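Local coordinates for siderophore periplasmic binding protein (PDB 5DH0) that probably captures ferric siderophores of the fuscachelin type for import, as a periplasmic binding protein of the bacterial solute-binding protein 8 family, at residues G279-S287 and I297-V305. Sequence-based numbering, arbitrary orientation.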
loop_
_atom_site.group_PDB
_atom_site.type_symbol
_atom_site.label_atom_id
_atom_site.label_comp_id
_atom_site.label_asym_id
_atom_site.label_seq_id
_atom_site.Cartn_x
_atom_site.Cartn_y
_atom_site.Cartn_z
ATOM N N GLY A 279 10.864 16.038 0.900
ATOM C CA GLY A 279 10.907 16.947 -0.243
ATOM C C GLY A 279 10.437 16.340 -1.571
ATOM O O GLY A 279 10.965 16.655 -2.643
ATOM N N GLN A 280 9.433 15.469 -1.505
ATOM C CA GLN A 280 8.916 14.815 -2.710
ATOM C C GLN A 280 7.446 15.166 -2.949
ATOM O O GLN A 280 6.614 14.284 -3.159
ATOM C CB GLN A 280 9.086 13.292 -2.615
ATOM C CG GLN A 280 10.533 12.819 -2.554
ATOM C CD GLN A 280 11.310 13.071 -3.828
ATOM O OE1 GLN A 280 10.740 13.223 -4.917
ATOM N NE2 GLN A 280 12.631 13.079 -3.707
ATOM N N VAL A 281 7.138 16.460 -2.882
ATOM C CA VAL A 281 5.817 16.965 -3.219
ATOM C C VAL A 281 5.975 17.859 -4.439
ATOM O O VAL A 281 6.772 18.780 -4.436
ATOM C CB VAL A 281 5.178 17.722 -2.041
ATOM C CG1 VAL A 281 3.807 18.287 -2.419
ATOM C CG2 VAL A 281 5.036 16.794 -0.862
ATOM N N HIS A 282 5.244 17.563 -5.504
ATOM C CA HIS A 282 5.510 18.189 -6.790
ATOM C C HIS A 282 4.210 18.612 -7.424
ATOM O O HIS A 282 3.192 17.947 -7.265
ATOM C CB HIS A 282 6.252 17.223 -7.730
ATOM C CG HIS A 282 7.548 16.717 -7.178
ATOM N ND1 HIS A 282 8.753 17.344 -7.412
ATOM C CD2 HIS A 282 7.824 15.652 -6.387
ATOM C CE1 HIS A 282 9.714 16.688 -6.789
ATOM N NE2 HIS A 282 9.178 15.659 -6.156
ATOM N N PRO A 283 4.233 19.720 -8.153
ATOM C CA PRO A 283 3.039 20.091 -8.916
ATOM C C PRO A 283 2.841 19.157 -10.110
ATOM O O PRO A 283 3.800 18.502 -10.535
ATOM C CB PRO A 283 3.343 21.523 -9.369
ATOM C CG PRO A 283 4.834 21.584 -9.395
ATOM C CD PRO A 283 5.312 20.711 -8.273
ATOM N N LEU A 284 1.615 19.094 -10.629
ATOM C CA LEU A 284 1.306 18.307 -11.819
ATOM C C LEU A 284 0.294 19.026 -12.705
ATOM O O LEU A 284 -0.873 19.108 -12.371
ATOM C CB LEU A 284 0.764 16.930 -11.442
ATOM C CG LEU A 284 0.487 16.042 -12.657
ATOM C CD1 LEU A 284 1.782 15.666 -13.371
ATOM C CD2 LEU A 284 -0.304 14.798 -12.267
ATOM N N ARG A 285 0.755 19.537 -13.833
ATOM C CA ARG A 285 -0.092 20.189 -14.814
ATOM C C ARG A 285 -0.816 19.189 -15.730
ATOM O O ARG A 285 -0.344 18.066 -15.938
ATOM C CB ARG A 285 0.756 21.124 -15.671
ATOM C CG ARG A 285 1.380 22.272 -14.927
ATOM C CD ARG A 285 2.779 22.486 -15.444
ATOM N NE ARG A 285 2.763 22.649 -16.886
ATOM C CZ ARG A 285 3.611 22.042 -17.707
ATOM N NH1 ARG A 285 4.550 21.236 -17.221
ATOM N NH2 ARG A 285 3.522 22.255 -19.015
ATOM N N TYR A 286 -1.944 19.626 -16.292
ATOM C CA TYR A 286 -2.750 18.849 -17.233
ATOM C C TYR A 286 -3.104 17.476 -16.687
ATOM O O TYR A 286 -3.221 16.515 -17.440
ATOM C CB TYR A 286 -2.035 18.727 -18.578
ATOM C CG TYR A 286 -1.938 20.060 -19.279
ATOM C CD1 TYR A 286 -3.085 20.704 -19.744
ATOM C CD2 TYR A 286 -0.713 20.695 -19.448
ATOM C CE1 TYR A 286 -3.015 21.930 -20.370
ATOM C CE2 TYR A 286 -0.631 21.934 -20.077
ATOM C CZ TYR A 286 -1.785 22.548 -20.535
ATOM O OH TYR A 286 -1.716 23.771 -21.170
ATOM N N SER A 287 -3.267 17.413 -15.370
ATOM C CA SER A 287 -3.753 16.242 -14.660
ATOM C C SER A 287 -4.977 15.629 -15.324
ATOM O O SER A 287 -5.138 14.419 -15.327
ATOM C CB SER A 287 -4.090 16.622 -13.208
ATOM O OG SER A 287 -4.732 15.561 -12.522
ATOM N N ILE A 297 2.370 15.399 -21.678
ATOM C CA ILE A 297 2.953 16.359 -20.728
ATOM C C ILE A 297 2.954 15.794 -19.312
ATOM O O ILE A 297 3.924 15.950 -18.576
ATOM C CB ILE A 297 2.203 17.694 -20.788
ATOM C CG1 ILE A 297 2.537 18.369 -22.120
ATOM C CG2 ILE A 297 2.542 18.587 -19.591
ATOM C CD1 ILE A 297 1.535 19.397 -22.541
ATOM N N VAL A 298 1.892 15.085 -18.951
ATOM C CA VAL A 298 1.851 14.389 -17.665
ATOM C C VAL A 298 2.958 13.323 -17.512
ATOM O O VAL A 298 3.630 13.280 -16.476
ATOM C CB VAL A 298 0.469 13.727 -17.444
ATOM C CG1 VAL A 298 0.495 12.829 -16.231
ATOM C CG2 VAL A 298 -0.592 14.793 -17.288
ATOM N N LEU A 299 3.136 12.467 -18.528
ATOM C CA LEU A 299 4.263 11.520 -18.571
ATOM C C LEU A 299 5.606 12.196 -18.389
ATOM O O LEU A 299 6.458 11.700 -17.663
ATOM C CB LEU A 299 4.298 10.770 -19.898
ATOM C CG LEU A 299 3.300 9.644 -20.034
ATOM C CD1 LEU A 299 3.575 8.896 -21.324
ATOM C CD2 LEU A 299 3.417 8.741 -18.812
ATOM N N ASP A 300 5.808 13.320 -19.072
ATOM C CA ASP A 300 7.075 14.036 -18.968
ATOM C C ASP A 300 7.340 14.513 -17.538
ATOM O O ASP A 300 8.488 14.569 -17.104
ATOM C CB ASP A 300 7.116 15.220 -19.949
ATOM N N GLN A 301 6.281 14.834 -16.797
ATOM C CA GLN A 301 6.438 15.309 -15.430
ATOM C C GLN A 301 6.704 14.155 -14.468
ATOM O O GLN A 301 7.466 14.293 -13.516
ATOM C CB GLN A 301 5.201 16.096 -14.982
ATOM C CG GLN A 301 4.998 17.457 -15.647
ATOM C CD GLN A 301 3.662 18.084 -15.257
ATOM O OE1 GLN A 301 3.557 18.774 -14.247
ATOM N NE2 GLN A 301 2.642 17.840 -16.057
ATOM N N ILE A 302 6.069 13.017 -14.711
ATOM C CA ILE A 302 6.334 11.828 -13.916
ATOM C C ILE A 302 7.769 11.301 -14.134
ATOM O O ILE A 302 8.458 10.973 -13.163
ATOM C CB ILE A 302 5.292 10.716 -14.217
ATOM C CG1 ILE A 302 3.893 11.211 -13.840
ATOM C CG2 ILE A 302 5.597 9.453 -13.415
ATOM C CD1 ILE A 302 2.768 10.349 -14.341
ATOM N N GLU A 303 8.234 11.237 -15.381
ATOM C CA GLU A 303 9.626 10.817 -15.633
ATOM C C GLU A 303 10.616 11.749 -14.923
ATOM O O GLU A 303 11.549 11.290 -14.271
ATOM C CB GLU A 303 9.942 10.754 -17.143
ATOM N N GLU A 304 10.394 13.055 -15.029
ATOM C CA GLU A 304 11.233 14.023 -14.330
ATOM C C GLU A 304 11.337 13.744 -12.818
ATOM O O GLU A 304 12.417 13.872 -12.233
ATOM C CB GLU A 304 10.703 15.435 -14.575
ATOM C CG GLU A 304 11.615 16.561 -14.088
ATOM C CD GLU A 304 12.838 16.788 -14.988
ATOM O OE1 GLU A 304 13.093 15.984 -15.919
ATOM O OE2 GLU A 304 13.542 17.799 -14.769
ATOM N N VAL A 305 10.235 13.341 -12.188
ATOM C CA VAL A 305 10.276 12.983 -10.774
ATOM C C VAL A 305 11.077 11.707 -10.533
ATOM O O VAL A 305 11.897 11.638 -9.611
ATOM C CB VAL A 305 8.861 12.797 -10.191
ATOM C CG1 VAL A 305 8.912 12.052 -8.856
ATOM C CG2 VAL A 305 8.198 14.146 -10.009
HETATM O O HOH W 1 12.271 13.593 -7.480
#
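With chi1 at -70° Gln301 sets CG anti to its carbonyl carbon, and the extended chain beyond carries the amide from helix 292-307 to the backbone of Arg285. It exemplifies how one side-chain amide can read the backbone N-H and C=O of a single residue together. Gln301 OE1 accepts from Arg285 N at 2.9 Å, in the carbonyl plane and on a lone pair, while Gln301 NE2 donates to Arg285 O at 3.0 Å and, weakly, to Ile297 O in its own helix. Leu284, its CG anti to the backbone N, lays CD1 against this amide, 3.6 Å from Gln301 NE2. Ile297 CG2 sits over one guanidinium face of Arg285 and touches Tyr286 CD2. At the far end Val305 CG2 makes a CH-pi contact with a face of His282, whose NE2 donates to Gln280 OE1; a water joins that oxygen to Val305 O. A leucine in place of Gln301 would probably leave Arg285 N and O without these mates and free the chain there to shift. In the mixed-sheet lobe, helix segment 297-305 runs nearly antiparallel (165°) alongside strand 281-284, which pairs with strand 246-250; the two matched bonds should fix the amide's rotation as well as its position.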